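Local coordinates for protein alpha-glucosidase (Bacteroides thetaiotaomicron, PDB 5XFM) that probably hydrolyses beta-L-arabinopyranosides and alpha-galactosides, as a bifunctional glycoside hydrolase of family 97 with a bound calcium ion, at residues A[283-288]-A[442-447]; A[210-215]-A[258-263]; A[384-389]-A[420-425]; A[77-82]-A[91-96]. The protein carries 1 engineered substitution. All blocks are in the same frame, centred on the assembly; numbering follows the deposited sequence.

Contact 1: residues A[283-288]-A[442-447]; sequences SPLYET and ERMYPN
Arg443 lies against Pro284. The proline CD sits 4.0 Å above the plane of the Arg443 guanidinium, offset toward its rim. Gln84 takes the guanidinium NH1, and a water on Ser283 OG accepts a weak bond from NH2. The carbonyl of Arg443 faces the other segment too, and Pro284 CA makes a CA-H...O contact with Arg443 O at 3.2 Å. Met444 closes the helix. Its O accepts the backbone bond from Leu285 N at 3.0 Å. Tyr445, the first residue to leave helical geometry, crosses the side chain of Tyr286 at about a right angle. Tyr286 CE1 meets the edge of the Tyr445 ring, 3.7 Å from Tyr445 CD1. The hydroxyl of Tyr445 is bonded to Glu417. Pro446 then covers one face of the Tyr286 ring in a CH-pi contact, with Pro446 CD 3.9 Å from the ring centroid. Pro446 CB also touches Thr288 CG2 at 3.8 Å. Asn447 finishes the run: its OD1 accepts from Tyr286 OH at 2.6 Å, in the amide plane and on a lone pair. Asn447 ND2 bonds to Leu420 O and Leu428 O, which fixes the turn of the amide. The loop between helix 277-280 and barrel strand 295-299 is thus laid over the turn from helix 441-444 into strand 448-451, beside helix 410-425.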
# COMPACT_ATOMS: atom_id res chain seq x y z
N SER A 283 -3.14 16.59 0.36
CA SER A 283 -4.31 17.09 -0.36
C SER A 283 -4.21 16.77 -1.85
O SER A 283 -3.11 16.56 -2.36
CB SER A 283 -4.44 18.61 -0.15
OG SER A 283 -4.28 18.94 1.22
N PRO A 284 -5.36 16.72 -2.55
CA PRO A 284 -5.37 16.51 -4.00
C PRO A 284 -4.53 17.55 -4.74
O PRO A 284 -4.57 18.73 -4.39
CB PRO A 284 -6.85 16.64 -4.37
CG PRO A 284 -7.57 16.18 -3.16
CD PRO A 284 -6.73 16.63 -1.98
N LEU A 285 -3.77 17.10 -5.73
CA LEU A 285 -2.90 17.99 -6.50
C LEU A 285 -3.59 18.48 -7.77
O LEU A 285 -3.09 19.39 -8.45
CB LEU A 285 -1.59 17.28 -6.84
CG LEU A 285 -0.69 17.09 -5.61
CD1 LEU A 285 0.42 16.09 -5.89
CD2 LEU A 285 -0.13 18.43 -5.13
N TYR A 286 -4.74 17.89 -8.09
CA TYR A 286 -5.61 18.43 -9.14
C TYR A 286 -7.05 17.97 -8.94
O TYR A 286 -7.33 17.06 -8.15
CB TYR A 286 -5.11 18.07 -10.55
CG TYR A 286 -4.77 16.61 -10.82
CD1 TYR A 286 -3.48 16.14 -10.63
CD2 TYR A 286 -5.73 15.73 -11.30
CE1 TYR A 286 -3.15 14.82 -10.89
CE2 TYR A 286 -5.41 14.40 -11.57
CZ TYR A 286 -4.12 13.96 -11.36
OH TYR A 286 -3.78 12.65 -11.61
N GLU A 287 -7.95 18.67 -9.61
CA GLU A 287 -9.37 18.36 -9.58
C GLU A 287 -9.67 17.57 -10.85
O GLU A 287 -9.04 17.79 -11.89
CB GLU A 287 -10.19 19.65 -9.54
CG GLU A 287 -10.08 20.47 -8.24
CD GLU A 287 -10.80 19.86 -7.04
OE1 GLU A 287 -11.71 20.53 -6.50
OE2 GLU A 287 -10.44 18.74 -6.63
N THR A 288 -10.59 16.62 -10.78
CA THR A 288 -10.95 15.88 -11.98
C THR A 288 -12.37 16.22 -12.45
O THR A 288 -13.25 16.50 -11.64
CB THR A 288 -10.82 14.37 -11.78
OG1 THR A 288 -11.00 13.70 -13.04
CG2 THR A 288 -11.84 13.86 -10.78
N GLU A 442 -3.90 7.99 -3.30
CA GLU A 442 -5.34 8.03 -3.56
C GLU A 442 -5.90 9.44 -3.40
O GLU A 442 -6.72 9.90 -4.20
CB GLU A 442 -6.10 7.08 -2.62
CG GLU A 442 -5.87 5.58 -2.85
CD GLU A 442 -4.75 5.01 -1.99
OE1 GLU A 442 -3.91 5.81 -1.50
OE2 GLU A 442 -4.71 3.78 -1.79
N ARG A 443 -5.46 10.14 -2.35
CA ARG A 443 -5.91 11.49 -2.11
C ARG A 443 -5.19 12.46 -3.04
O ARG A 443 -5.80 13.37 -3.58
CB ARG A 443 -5.69 11.90 -0.65
CG ARG A 443 -6.29 13.24 -0.31
CD ARG A 443 -6.73 13.30 1.14
NE ARG A 443 -7.31 14.59 1.47
CZ ARG A 443 -8.59 14.90 1.27
NH1 ARG A 443 -9.41 14.00 0.72
NH2 ARG A 443 -9.06 16.09 1.60
N MET A 444 -3.88 12.27 -3.20
CA MET A 444 -3.11 13.17 -4.04
C MET A 444 -3.57 13.14 -5.51
O MET A 444 -3.57 14.18 -6.17
CB MET A 444 -1.63 12.85 -3.93
CG MET A 444 -1.07 13.15 -2.56
SD MET A 444 0.43 12.26 -2.14
CE MET A 444 1.63 13.07 -3.19
N TYR A 445 -3.97 11.96 -6.00
CA TYR A 445 -4.35 11.78 -7.42
C TYR A 445 -5.73 11.14 -7.60
O TYR A 445 -5.90 9.94 -7.37
CB TYR A 445 -3.31 10.93 -8.14
CG TYR A 445 -1.89 11.41 -7.96
CD1 TYR A 445 -1.38 12.45 -8.72
CD2 TYR A 445 -1.05 10.82 -7.00
CE1 TYR A 445 -0.08 12.89 -8.55
CE2 TYR A 445 0.23 11.26 -6.83
CZ TYR A 445 0.72 12.29 -7.60
OH TYR A 445 2.01 12.72 -7.42
N PRO A 446 -6.72 11.93 -8.07
CA PRO A 446 -8.12 11.51 -8.23
C PRO A 446 -8.31 10.26 -9.09
O PRO A 446 -9.29 9.54 -8.88
CB PRO A 446 -8.77 12.72 -8.91
CG PRO A 446 -7.91 13.88 -8.55
CD PRO A 446 -6.51 13.34 -8.44
N ASN A 447 -7.41 10.01 -10.04
CA ASN A 447 -7.56 8.88 -10.95
C ASN A 447 -6.64 7.70 -10.62
O ASN A 447 -6.57 6.72 -11.37
CB ASN A 447 -7.34 9.33 -12.40
CG ASN A 447 -6.00 10.02 -12.61
OD1 ASN A 447 -5.55 10.81 -11.77
ND2 ASN A 447 -5.38 9.75 -13.74
O HOH W 1 -6.52 18.20 2.27

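Contact 2: residues A[210-215]-A[258-263]; sequences SETGVD and TPWRTI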
# COMPACT_ATOMS: atom_id res chain seq x y z
N SER A 210 6.41 4.90 8.27
CA SER A 210 6.26 5.04 6.82
C SER A 210 6.49 6.48 6.37
O SER A 210 7.05 7.28 7.11
CB SER A 210 4.88 4.56 6.37
OG SER A 210 4.88 4.25 4.99
N GLU A 211 6.07 6.80 5.16
CA GLU A 211 6.14 8.18 4.69
C GLU A 211 5.01 8.43 3.70
O GLU A 211 4.56 7.51 3.00
CB GLU A 211 7.50 8.48 4.04
CG GLU A 211 7.63 7.95 2.63
CD GLU A 211 8.96 8.31 1.98
OE1 GLU A 211 9.56 9.33 2.37
OE2 GLU A 211 9.39 7.56 1.07
N THR A 212 4.55 9.68 3.63
CA THR A 212 3.50 10.03 2.69
C THR A 212 3.69 11.42 2.10
O THR A 212 4.46 12.23 2.62
CB THR A 212 2.12 9.96 3.36
OG1 THR A 212 1.09 10.11 2.37
CG2 THR A 212 1.98 11.05 4.42
N GLY A 213 2.97 11.69 1.01
CA GLY A 213 3.06 12.97 0.35
C GLY A 213 4.31 13.09 -0.49
O GLY A 213 4.84 14.18 -0.69
N VAL A 214 4.79 11.95 -0.99
CA VAL A 214 5.88 11.96 -1.96
C VAL A 214 5.36 12.14 -3.38
O VAL A 214 4.56 11.34 -3.88
CB VAL A 214 6.71 10.67 -1.90
CG1 VAL A 214 7.74 10.64 -3.04
CG2 VAL A 214 7.37 10.53 -0.53
N ASP A 215 5.80 13.22 -4.02
CA ASP A 215 5.44 13.46 -5.41
C ASP A 215 6.68 13.87 -6.17
O ASP A 215 7.79 13.54 -5.76
CB ASP A 215 4.34 14.54 -5.52
CG ASP A 215 4.67 15.81 -4.75
OD1 ASP A 215 5.84 16.25 -4.73
OD2 ASP A 215 3.73 16.39 -4.16
N THR A 258 10.07 18.74 2.93
CA THR A 258 10.23 17.31 2.74
C THR A 258 8.86 16.67 2.81
O THR A 258 7.90 17.31 3.26
CB THR A 258 11.15 16.68 3.82
OG1 THR A 258 10.45 16.60 5.06
CG2 THR A 258 12.42 17.47 3.99
N PRO A 259 8.73 15.43 2.34
CA PRO A 259 7.50 14.66 2.59
C PRO A 259 7.27 14.40 4.08
O PRO A 259 8.12 14.75 4.91
CB PRO A 259 7.74 13.35 1.85
CG PRO A 259 8.78 13.66 0.83
CD PRO A 259 9.64 14.72 1.43
N TRP A 260 6.13 13.81 4.41
CA TRP A 260 5.82 13.52 5.80
C TRP A 260 6.40 12.16 6.22
O TRP A 260 6.22 11.17 5.52
CB TRP A 260 4.31 13.53 6.02
CG TRP A 260 3.67 14.87 5.74
CD1 TRP A 260 3.19 15.32 4.54
CD2 TRP A 260 3.47 15.94 6.68
NE1 TRP A 260 2.69 16.59 4.68
CE2 TRP A 260 2.85 17.00 5.98
CE3 TRP A 260 3.74 16.10 8.04
CZ2 TRP A 260 2.50 18.20 6.59
CZ3 TRP A 260 3.39 17.30 8.65
CH2 TRP A 260 2.78 18.33 7.92
N ARG A 261 7.11 12.14 7.34
CA ARG A 261 7.53 10.91 7.99
C ARG A 261 6.41 10.51 8.95
O ARG A 261 5.96 11.34 9.73
CB ARG A 261 8.81 11.14 8.77
CG ARG A 261 9.88 11.91 8.02
CD ARG A 261 10.39 11.14 6.85
NE ARG A 261 11.25 11.92 5.96
CZ ARG A 261 11.18 11.83 4.64
NH1 ARG A 261 10.28 11.04 4.06
NH2 ARG A 261 12.00 12.55 3.88
N THR A 262 5.98 9.25 8.92
CA THR A 262 4.81 8.87 9.70
C THR A 262 5.09 7.76 10.71
O THR A 262 5.76 6.76 10.41
CB THR A 262 3.65 8.42 8.80
OG1 THR A 262 3.97 7.16 8.19
CG2 THR A 262 3.39 9.47 7.70
N ILE A 263 4.55 7.94 11.91
CA ILE A 263 4.68 6.98 12.99
C ILE A 263 3.30 6.63 13.56
O ILE A 263 2.68 7.45 14.23
CB ILE A 263 5.55 7.52 14.13
CG1 ILE A 263 6.85 8.12 13.59
CG2 ILE A 263 5.84 6.42 15.16
CD1 ILE A 263 7.66 8.86 14.64
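Ser210 and Thr262 form an antiparallel hydrogen-bonded pair, and Thr212 and Trp260 form a second one. Between them, Glu211 and Arg261 make a non-hydrogen-bonded pair. Four backbone bonds tie these strands, two in each hydrogen-bonded pair, and all measure 2.9 Å between N and O. Glu211 CA adds a CA-H...O contact to Trp260 O at 3.1 Å.

This strand part is the tight part. On the face of Ser210, Thr212, Trp260 and Thr262, the methyl Thr212 CG2 touches Trp260 CB at 3.8 Å and Thr262 CG2 at 3.9 Å. With OG1 anti to the backbone N (chi1 -172°), CG2 falls between that N and the carbonyl carbon, where it meets both. Pro278 O bonds to Thr212 OG1. On the other face, Glu211 and Arg261 run side by side, pointing the same way. Glu211 OE1 and Arg261 NH1 form a salt bridge, but the 2.5 Å between them is very short and the hydrogen bond is weak, so its detail is doubtful. Glu211 OE2 has a salt bridge to Arg439 and a hydrogen bond from Ser221 N, and Arg261 NH2 a salt bridge to Glu142.

Beyond Thr212 the contact is looser and reaches a partly exposed glycine. Gly213 has a positive phi of 77°, and a side chain there would probably crowd Trp260 CD1. Val214 CG2 meets both CB and CG of Pro259 at 3.7 Å, and no backbone bond joins these residues. Strand 256-266 lies between strands 206-212 and 121-128 in the large antiparallel sheet, and Val214 reaches over to helix 410-425.

Contact 3: residues A[384-389]-A[420-425]; sequences IRKREM and LSDADD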
# COMPACT_ATOMS: atom_id res chain seq x y z
N ILE A 384 4.42 11.16 -27.13
CA ILE A 384 3.94 9.84 -27.52
C ILE A 384 2.86 9.35 -26.57
O ILE A 384 1.88 8.74 -27.00
CB ILE A 384 5.11 8.84 -27.57
CG1 ILE A 384 6.09 9.23 -28.67
CG2 ILE A 384 4.61 7.42 -27.79
CD1 ILE A 384 7.36 8.43 -28.65
N ARG A 385 3.03 9.65 -25.29
CA ARG A 385 2.08 9.24 -24.26
C ARG A 385 0.72 9.88 -24.46
O ARG A 385 -0.32 9.22 -24.38
CB ARG A 385 2.62 9.57 -22.86
CG ARG A 385 1.69 9.15 -21.72
CD ARG A 385 2.30 9.44 -20.36
NE ARG A 385 2.66 10.84 -20.19
CZ ARG A 385 3.88 11.26 -19.85
NH1 ARG A 385 4.84 10.38 -19.65
NH2 ARG A 385 4.13 12.55 -19.73
N LYS A 386 0.71 11.19 -24.70
CA LYS A 386 -0.54 11.88 -24.93
C LYS A 386 -1.19 11.43 -26.25
O LYS A 386 -2.41 11.28 -26.32
CB LYS A 386 -0.33 13.40 -24.90
CG LYS A 386 -0.07 13.92 -23.50
CD LYS A 386 0.19 15.42 -23.47
CE LYS A 386 1.48 15.78 -24.16
NZ LYS A 386 1.67 17.25 -24.27
N ARG A 387 -0.38 11.17 -27.27
CA ARG A 387 -0.90 10.59 -28.51
C ARG A 387 -1.64 9.26 -28.22
O ARG A 387 -2.80 9.04 -28.64
CB ARG A 387 0.24 10.37 -29.50
CG ARG A 387 -0.16 9.76 -30.84
CD ARG A 387 1.02 9.74 -31.79
NE ARG A 387 1.48 11.10 -32.07
CZ ARG A 387 2.73 11.52 -31.91
NH1 ARG A 387 3.66 10.69 -31.49
NH2 ARG A 387 3.05 12.79 -32.17
N GLU A 388 -0.96 8.41 -27.46
CA GLU A 388 -1.50 7.13 -27.06
C GLU A 388 -2.81 7.28 -26.32
O GLU A 388 -3.80 6.64 -26.67
CB GLU A 388 -0.49 6.38 -26.19
CG GLU A 388 -0.82 4.93 -25.94
CD GLU A 388 -0.60 4.06 -27.16
OE1 GLU A 388 0.16 4.47 -28.07
OE2 GLU A 388 -1.18 2.95 -27.21
N MET A 389 -2.83 8.18 -25.34
CA MET A 389 -3.98 8.37 -24.46
C MET A 389 -5.17 8.99 -25.19
O MET A 389 -6.33 8.75 -24.83
CB MET A 389 -3.58 9.22 -23.26
CG MET A 389 -2.80 8.46 -22.18
SD MET A 389 -2.19 9.49 -20.82
CE MET A 389 -1.30 8.26 -19.86
N LEU A 420 0.10 9.97 -14.44
CA LEU A 420 -1.20 10.16 -13.80
C LEU A 420 -1.96 11.39 -14.30
O LEU A 420 -3.19 11.35 -14.47
CB LEU A 420 -1.04 10.25 -12.28
CG LEU A 420 -1.00 8.90 -11.56
CD1 LEU A 420 -0.45 9.01 -10.15
CD2 LEU A 420 -2.43 8.36 -11.53
N SER A 421 -1.23 12.47 -14.53
CA SER A 421 -1.83 13.75 -14.91
C SER A 421 -2.36 13.71 -16.37
O SER A 421 -3.49 14.14 -16.64
CB SER A 421 -0.81 14.87 -14.72
OG SER A 421 -1.39 16.14 -14.89
N ASP A 422 -1.54 13.21 -17.29
CA ASP A 422 -1.99 13.04 -18.68
C ASP A 422 -3.18 12.06 -18.74
O ASP A 422 -4.17 12.27 -19.48
CB ASP A 422 -0.84 12.55 -19.57
CG ASP A 422 0.21 13.63 -19.82
OD1 ASP A 422 -0.10 14.83 -19.66
OD2 ASP A 422 1.35 13.27 -20.19
N ALA A 423 -3.08 11.00 -17.95
CA ALA A 423 -4.16 10.03 -17.84
C ALA A 423 -5.46 10.70 -17.45
O ALA A 423 -6.48 10.51 -18.11
CB ALA A 423 -3.81 8.94 -16.83
N ASP A 424 -5.42 11.49 -16.37
CA ASP A 424 -6.63 12.18 -15.96
C ASP A 424 -7.14 13.11 -17.04
O ASP A 424 -8.35 13.25 -17.21
CB ASP A 424 -6.43 13.00 -14.70
CG ASP A 424 -7.72 13.67 -14.26
OD1 ASP A 424 -8.65 12.93 -13.85
OD2 ASP A 424 -7.84 14.92 -14.39
N ASP A 425 -6.23 13.76 -17.76
CA ASP A 425 -6.65 14.61 -18.88
C ASP A 425 -7.41 13.79 -19.93
O ASP A 425 -8.23 14.33 -20.67
CB ASP A 425 -5.46 15.31 -19.51
CG ASP A 425 -4.91 16.43 -18.64
OD1 ASP A 425 -5.67 16.96 -17.80
OD2 ASP A 425 -3.72 16.79 -18.79
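This is a helix-helix contact in the outer layer of the catalytic barrel, where Arg385 and Met389 of helix 382-395 meet Asp422 and Ala423 of helix 410-425. The two segments run in the same general direction, with axes 9.8 Å apart and inclined at 30°. A salt bridge carries the polar half. Arg385 grips one oxygen with two nitrogens, side-on: NE lies 2.8 Å and NH2 2.9 Å from Asp422 OD2. That oxygen lies in the guanidinium plane. NE meets Asp422 OD2 on the anti lone pair of that oxygen, while NH2 meets it nearly along the C-O direction. Arg385 CG is anti to the backbone N (chi1 -180°), and the bend at chi3 turns NE toward the aspartate. Met379 O takes the remaining NH1, so all three guanidinium nitrogens have an acceptor. A leucine in place of Arg385 would probably leave Asp422 OD2 without its two donors and Met379 O without its mate. Lys386 lies across the carboxylate with its aliphatic part, CG being 3.7 Å from Asp422 OD2. Met389 fills the apolar half. Its SD rests 3.6 Å from Asp422 CB and 3.4 Å from Ala423 N, and its CE touches Ala423 CB at 4.0 Å. The helices flank strand 399-403 in the chain, next to strand 429-432 in the parallel sheet, the alternating beta-alpha order of a TIM barrel.

Contact 4: residues A[77-82]-A[91-96]; sequences KIDTVY and NVHYRA
A beta hairpin joins these strands, and Tyr82 and Val92 form the pair nearest its turn. Val92 CB lies over one face of the Tyr82 ring in a CH-pi contact, 3.7 Å from the centroid and displaced toward the rim. Tyr82 CG stands between the backbone N and the carbonyl carbon (chi1 70°), and the ring runs alongside Val92 in the same direction. The ring edge also meets Tyr94 CB, 4.2 Å from Tyr82 CE2. Asp280 of helix 277-280 binds the Tyr82 hydroxyl. An alanine at Tyr82 would probably uncover Val92, open a gap beside Tyr94 and leave Asp280 without this hydroxyl. Further along this face, Ile78 CG2 touches Tyr94 CE2 at 3.8 Å.

The strands run almost exactly antiparallel, at 179°, with two N-H...O bonds in each of the pairs Ile78-Ala96, Thr80-Tyr94 and Tyr82-Val92. They lie at one end of a nine-stranded antiparallel sheet in the N-terminal part of the enzyme, strand 69-83 being its outermost strand on that side within this chain.

The face of Asp79, Val81, His93 and Arg95 is mostly polar and largely exposed. Here His93 NE2 donates to Asp79 OD1 at 2.7 Å, from the syn side and 27° out of the carboxylate plane. Val81 CG2 packs near His93 CD2 at 4.0 Å. Arg95 CD passes 3.8 Å from Asp79 OD2, while its NH1 is bonded to Asn97.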
# COMPACT_ATOMS: atom_id res chain seq x y z
N LYS A 77 -4.33 23.77 16.73
CA LYS A 77 -5.25 22.65 16.81
C LYS A 77 -5.84 22.43 15.42
O LYS A 77 -6.36 23.36 14.81
CB LYS A 77 -6.34 22.91 17.85
CG LYS A 77 -5.91 22.63 19.28
CD LYS A 77 -7.10 22.61 20.23
CE LYS A 77 -7.69 24.01 20.36
NZ LYS A 77 -9.10 24.02 20.82
N ILE A 78 -5.76 21.21 14.93
CA ILE A 78 -6.40 20.87 13.67
C ILE A 78 -7.63 20.02 13.90
O ILE A 78 -7.59 19.01 14.62
CB ILE A 78 -5.42 20.15 12.73
CG1 ILE A 78 -4.17 21.01 12.52
CG2 ILE A 78 -6.09 19.81 11.42
CD1 ILE A 78 -3.08 20.34 11.75
N ASP A 79 -8.74 20.44 13.31
CA ASP A 79 -10.01 19.75 13.45
C ASP A 79 -10.81 19.92 12.17
O ASP A 79 -11.49 20.93 11.98
CB ASP A 79 -10.79 20.28 14.65
CG ASP A 79 -11.98 19.41 15.01
OD1 ASP A 79 -12.59 18.81 14.10
OD2 ASP A 79 -12.30 19.32 16.21
N THR A 80 -10.74 18.92 11.29
CA THR A 80 -11.36 19.01 9.98
C THR A 80 -12.02 17.70 9.60
O THR A 80 -11.78 16.67 10.22
CB THR A 80 -10.33 19.39 8.89
OG1 THR A 80 -9.16 18.58 9.04
CG2 THR A 80 -9.94 20.85 9.01
N VAL A 81 -12.88 17.74 8.59
CA VAL A 81 -13.52 16.55 8.06
C VAL A 81 -13.20 16.45 6.58
O VAL A 81 -13.25 17.45 5.87
CB VAL A 81 -15.06 16.56 8.28
CG1 VAL A 81 -15.71 15.36 7.62
CG2 VAL A 81 -15.38 16.61 9.75
N TYR A 82 -12.84 15.26 6.12
CA TYR A 82 -12.62 15.08 4.69
C TYR A 82 -13.20 13.77 4.18
O TYR A 82 -13.33 12.79 4.92
CB TYR A 82 -11.13 15.20 4.35
CG TYR A 82 -10.22 14.08 4.82
CD1 TYR A 82 -10.07 12.92 4.07
CD2 TYR A 82 -9.46 14.21 5.97
CE1 TYR A 82 -9.21 11.90 4.48
CE2 TYR A 82 -8.60 13.21 6.39
CZ TYR A 82 -8.48 12.05 5.64
OH TYR A 82 -7.62 11.05 6.05
N ASN A 91 -15.10 8.42 5.24
CA ASN A 91 -15.21 9.72 5.90
C ASN A 91 -14.28 9.83 7.10
O ASN A 91 -14.29 8.96 7.98
CB ASN A 91 -16.65 10.00 6.34
CG ASN A 91 -17.54 10.38 5.18
OD1 ASN A 91 -17.62 11.55 4.80
ND2 ASN A 91 -18.20 9.39 4.59
N VAL A 92 -13.45 10.86 7.12
CA VAL A 92 -12.52 11.03 8.22
C VAL A 92 -12.71 12.34 8.99
O VAL A 92 -12.77 13.43 8.39
CB VAL A 92 -11.06 10.95 7.73
CG1 VAL A 92 -10.08 11.21 8.88
CG2 VAL A 92 -10.79 9.59 7.09
N HIS A 93 -12.83 12.21 10.31
CA HIS A 93 -12.78 13.35 11.21
C HIS A 93 -11.37 13.45 11.79
O HIS A 93 -11.04 12.77 12.76
CB HIS A 93 -13.81 13.21 12.33
CG HIS A 93 -13.86 14.39 13.27
ND1 HIS A 93 -14.38 14.31 14.54
CD2 HIS A 93 -13.46 15.67 13.10
CE1 HIS A 93 -14.29 15.49 15.12
NE2 HIS A 93 -13.74 16.34 14.27
N TYR A 94 -10.55 14.29 11.18
CA TYR A 94 -9.16 14.44 11.56
C TYR A 94 -8.98 15.50 12.67
O TYR A 94 -9.31 16.68 12.50
CB TYR A 94 -8.33 14.80 10.32
CG TYR A 94 -6.87 15.01 10.59
CD1 TYR A 94 -6.12 14.07 11.30
CD2 TYR A 94 -6.22 16.14 10.11
CE1 TYR A 94 -4.77 14.27 11.54
CE2 TYR A 94 -4.87 16.34 10.34
CZ TYR A 94 -4.15 15.41 11.05
OH TYR A 94 -2.81 15.62 11.28
N ARG A 95 -8.44 15.04 13.79
CA ARG A 95 -8.23 15.85 14.99
C ARG A 95 -6.81 15.63 15.48
O ARG A 95 -6.44 14.52 15.85
CB ARG A 95 -9.25 15.46 16.06
CG ARG A 95 -9.10 16.12 17.43
CD ARG A 95 -9.11 17.64 17.40
NE ARG A 95 -8.91 18.19 18.75
CZ ARG A 95 -7.73 18.57 19.24
NH1 ARG A 95 -6.64 18.51 18.49
NH2 ARG A 95 -7.65 19.04 20.48
N ALA A 96 -6.01 16.69 15.46
CA ALA A 96 -4.60 16.56 15.85
C ALA A 96 -4.05 17.85 16.45
O ALA A 96 -4.62 18.93 16.28
CB ALA A 96 -3.77 16.16 14.65

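Contact 1 touches each of the other three. Its Thr288 OG1 probably bonds to Asp424 OD1 of contact 3 at 2.6 Å, and contact 3 is nested within the chain loop that contact 1 closes. Toward contact 2, Met444 CE packs 3.5 Å from Val214 O. Toward contact 4, Arg443 NH2 lies 3.6 Å from Tyr82 CB. Contacts 2 and 4 belong to the same antiparallel sheet without touching, their centres about 18 Å apart. Contacts 3 and 4 are the most distant pair, about 34 Å between centres. Strand 448-451 follows segment 442-447 directly and leads to Glu452, which binds the calcium ion with Glu174 and Glu458.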